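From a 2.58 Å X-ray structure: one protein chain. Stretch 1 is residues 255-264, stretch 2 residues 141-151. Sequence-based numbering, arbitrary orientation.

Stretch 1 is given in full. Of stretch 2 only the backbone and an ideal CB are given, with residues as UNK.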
# COMPACT_ATOMS: atom_id res chain seq x y z
N ALA A 255 18.65 -20.31 10.03
CA ALA A 255 17.51 -19.61 10.62
C ALA A 255 17.86 -18.17 10.93
O ALA A 255 17.02 -17.27 10.77
CB ALA A 255 17.05 -20.33 11.88
N ALA A 256 19.09 -17.92 11.38
CA ALA A 256 19.50 -16.54 11.64
C ALA A 256 19.51 -15.73 10.36
O ALA A 256 19.01 -14.60 10.32
CB ALA A 256 20.88 -16.53 12.30
N ALA A 257 20.05 -16.31 9.28
CA ALA A 257 20.15 -15.58 8.02
C ALA A 257 18.78 -15.38 7.38
O ALA A 257 18.51 -14.32 6.80
CB ALA A 257 21.08 -16.32 7.07
N ILE A 258 17.89 -16.38 7.49
CA ILE A 258 16.55 -16.25 6.93
C ILE A 258 15.80 -15.09 7.58
O ILE A 258 15.34 -14.17 6.90
CB ILE A 258 15.77 -17.57 7.07
CG1 ILE A 258 16.39 -18.65 6.18
CG2 ILE A 258 14.29 -17.36 6.77
CD1 ILE A 258 15.70 -20.00 6.26
N THR A 259 15.70 -15.12 8.92
CA THR A 259 14.88 -14.15 9.64
C THR A 259 15.38 -12.72 9.44
O THR A 259 14.57 -11.79 9.32
CB THR A 259 14.84 -14.49 11.13
OG1 THR A 259 16.18 -14.57 11.64
CG2 THR A 259 14.13 -15.81 11.37
N LYS A 260 16.69 -12.53 9.39
CA LYS A 260 17.23 -11.19 9.13
C LYS A 260 16.71 -10.64 7.81
O LYS A 260 16.39 -9.45 7.71
CB LYS A 260 18.76 -11.24 9.16
CG LYS A 260 19.47 -10.29 8.22
CD LYS A 260 19.38 -8.85 8.68
CE LYS A 260 20.45 -7.99 8.02
NZ LYS A 260 21.80 -8.25 8.58
N ALA A 261 16.59 -11.49 6.78
CA ALA A 261 16.12 -11.02 5.48
C ALA A 261 14.62 -10.74 5.46
O ALA A 261 14.18 -9.81 4.78
CB ALA A 261 16.49 -12.03 4.39
N ILE A 262 13.83 -11.54 6.19
CA ILE A 262 12.40 -11.25 6.29
C ILE A 262 12.17 -9.91 6.98
O ILE A 262 11.33 -9.11 6.54
CB ILE A 262 11.68 -12.40 7.03
CG1 ILE A 262 12.13 -13.74 6.47
CG2 ILE A 262 10.17 -12.25 6.91
CD1 ILE A 262 11.83 -13.91 5.00
N ILE A 263 12.90 -9.64 8.06
CA ILE A 263 12.82 -8.33 8.70
C ILE A 263 13.30 -7.25 7.74
O ILE A 263 12.66 -6.19 7.60
CB ILE A 263 13.63 -8.32 10.02
CG1 ILE A 263 12.73 -8.67 11.21
CG2 ILE A 263 14.30 -6.96 10.26
CD1 ILE A 263 12.29 -10.11 11.26
N GLN A 264 14.40 -7.51 7.03
CA GLN A 264 14.96 -6.52 6.12
C GLN A 264 13.98 -6.14 5.01
O GLN A 264 14.00 -5.00 4.53
CB GLN A 264 16.27 -7.04 5.53
CG GLN A 264 17.02 -6.03 4.68
CD GLN A 264 17.25 -4.72 5.40
OE1 GLN A 264 16.66 -3.70 5.05
NE2 GLN A 264 18.11 -4.73 6.41
N UNK A 141 12.39 -4.09 17.38
CA UNK A 141 12.46 -5.15 18.38
C UNK A 141 12.91 -6.46 17.76
O UNK A 141 13.76 -7.16 18.32
CB UNK A 141 11.10 -5.33 19.06
N UNK A 142 12.34 -6.81 16.60
CA UNK A 142 12.79 -8.00 15.88
C UNK A 142 14.22 -7.84 15.41
O UNK A 142 15.04 -8.75 15.56
CB UNK A 142 11.88 -8.29 14.69
N UNK A 143 14.54 -6.67 14.83
CA UNK A 143 15.90 -6.41 14.37
C UNK A 143 16.91 -6.60 15.49
O UNK A 143 17.93 -7.27 15.32
CB UNK A 143 16.01 -4.99 13.80
N UNK A 144 16.63 -6.01 16.66
CA UNK A 144 17.51 -6.18 17.81
C UNK A 144 17.56 -7.64 18.25
O UNK A 144 18.61 -8.13 18.69
CB UNK A 144 17.05 -5.29 18.97
N UNK A 145 16.45 -8.36 18.12
CA UNK A 145 16.37 -9.72 18.64
C UNK A 145 17.14 -10.71 17.77
O UNK A 145 17.83 -11.60 18.30
CB UNK A 145 14.91 -10.15 18.75
N UNK A 146 17.04 -10.59 16.44
CA UNK A 146 17.84 -11.46 15.57
C UNK A 146 19.32 -11.10 15.67
O UNK A 146 20.18 -11.98 15.62
CB UNK A 146 17.37 -11.35 14.12
N UNK A 147 19.62 -9.81 15.83
CA UNK A 147 21.00 -9.37 15.98
C UNK A 147 21.72 -10.10 17.10
O UNK A 147 22.93 -10.35 17.01
CB UNK A 147 21.04 -7.86 16.24
N UNK A 148 21.01 -10.43 18.18
CA UNK A 148 21.63 -11.22 19.24
C UNK A 148 21.98 -12.62 18.76
O UNK A 148 23.04 -13.15 19.10
CB UNK A 148 20.70 -11.30 20.45
N UNK A 149 21.10 -13.23 17.95
CA UNK A 149 21.43 -14.51 17.36
C UNK A 149 22.60 -14.43 16.41
O UNK A 149 23.37 -15.39 16.28
CB UNK A 149 20.21 -15.08 16.63
N UNK A 150 22.76 -13.29 15.74
CA UNK A 150 23.87 -13.10 14.82
C UNK A 150 25.21 -13.13 15.55
O UNK A 150 26.15 -13.82 15.12
CB UNK A 150 23.71 -11.78 14.07
N UNK A 151 25.31 -12.41 16.67
CA UNK A 151 26.59 -12.23 17.33
C UNK A 151 27.11 -13.52 17.96
O UNK A 151 28.33 -13.72 18.03
CB UNK A 151 26.47 -11.14 18.40

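The two helices run nearly antiparallel, at 154°, with axes 9.6 Å apart, so only one side of stretch 2 can meet stretch 1.

At position 141 the ideal CB finds nothing of stretch 1 nearby. Most residues would do; Leu-141 makes no contact here.

Position 142 points toward stretch 1, its ideal CB 3.6 Å from Ile-263 CG1. An apolar neighbour so close favours an aliphatic residue. Leu-142 packs on Ile-263 with that CB and with CD1, 4.0 Å from Ile-263 CD1.

Position 143 points sideways, with its ideal CB 4.4 Å from Ile-263 CG2. Alanine or a larger aliphatic residue would be reasonable; Ala-143 touches that methyl with its CB alone.

Positions 144 and 145 are out of reach and could be many things. They are Ser-144 and Ser-145, the latter hydrogen-bonded through OG elsewhere in the structure.

Position 146 points toward stretch 1. Its ideal CB lies 4.2 Å from Thr-259 OG1 and 4.9 Å from Lys-260 N, while Ile-263 supplies an apolar wall. A medium-sized aliphatic side chain would suit, and a small polar one could be considered beside the hydroxyl. Ile-146 has CG2 3.5 Å from Thr-259 OG1, while CD1 reaches 3.6 Å from Lys-260 CA and 4.0 Å from Ile-263 CB.

Stretch 1 sets no demand at 147 and 148, where many residues would do. They are Gln-147 and Asp-148.

At position 149 the CA lies 6.4 Å from the CA of Ala-256. An ideal CB would be 4.6 Å from Ala-256 CB but only 3.2 Å from the O of residue 146. Small residues suit such a close approach; Gly-149 has no side chain to place there, and its backbone can lie close to Ala-256.

Position 150 points sideways, yet Ala-256, Ala-257 and the long Lys-260 leave a surface that an extended side chain could cover. A long aliphatic, an aromatic, or an acid seeking the lysine would be plausible. Trp-150 has the largest covered area in its stretch. Its CZ3 lies 3.1 Å from Ala-256 O, which sits at the ring edge, and 3.4 Å from Lys-260 CB; CH2 is 4.2 Å from Ala-257 CB. Lys-260 NZ stands over the face of the six-membered ring, 4.7 Å from its centroid, a cation-pi interaction.

Position 151 is again out of reach and tolerant. Asn-151 turns back on its own helix, with ND2 a very short 2.4 Å from Gln-147 O.

Stretch 2 (141-151) LLASSIQDGWN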
# COMPACT_ATOMS: atom_id res chain seq x y z
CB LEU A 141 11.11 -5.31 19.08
CG LEU A 141 10.65 -4.15 19.96
CD1 LEU A 141 9.28 -4.46 20.53
CD2 LEU A 141 11.66 -3.87 21.08
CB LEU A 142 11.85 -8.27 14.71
CG LEU A 142 10.55 -8.98 15.08
CD1 LEU A 142 9.55 -8.89 13.95
CD2 LEU A 142 10.84 -10.43 15.42
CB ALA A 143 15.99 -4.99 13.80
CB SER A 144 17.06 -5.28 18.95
OG SER A 144 17.89 -5.40 20.09
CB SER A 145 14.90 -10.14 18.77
OG SER A 145 14.78 -11.32 19.54
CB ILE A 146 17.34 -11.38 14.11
CG1 ILE A 146 17.41 -9.94 13.58
CG2 ILE A 146 15.94 -11.95 13.97
CD1 ILE A 146 16.55 -9.67 12.37
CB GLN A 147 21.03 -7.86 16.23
CG GLN A 147 21.77 -7.06 15.17
CD GLN A 147 23.25 -7.37 15.14
OE1 GLN A 147 23.84 -7.74 16.16
NE2 GLN A 147 23.86 -7.24 13.97
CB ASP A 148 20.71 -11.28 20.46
CG ASP A 148 20.57 -9.95 21.15
OD1 ASP A 148 21.59 -9.24 21.30
OD2 ASP A 148 19.43 -9.59 21.53
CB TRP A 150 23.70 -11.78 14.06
CG TRP A 150 24.15 -11.84 12.65
CD1 TRP A 150 25.40 -11.56 12.17
CD2 TRP A 150 23.36 -12.20 11.51
NE1 TRP A 150 25.43 -11.73 10.81
CE2 TRP A 150 24.19 -12.12 10.38
CE3 TRP A 150 22.02 -12.58 11.34
CZ2 TRP A 150 23.74 -12.41 9.09
CZ3 TRP A 150 21.58 -12.87 10.07
CH2 TRP A 150 22.43 -12.78 8.96
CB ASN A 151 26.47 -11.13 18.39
CG ASN A 151 26.36 -9.75 17.78
OD1 ASN A 151 27.29 -8.95 17.85
ND2 ASN A 151 25.21 -9.47 17.17
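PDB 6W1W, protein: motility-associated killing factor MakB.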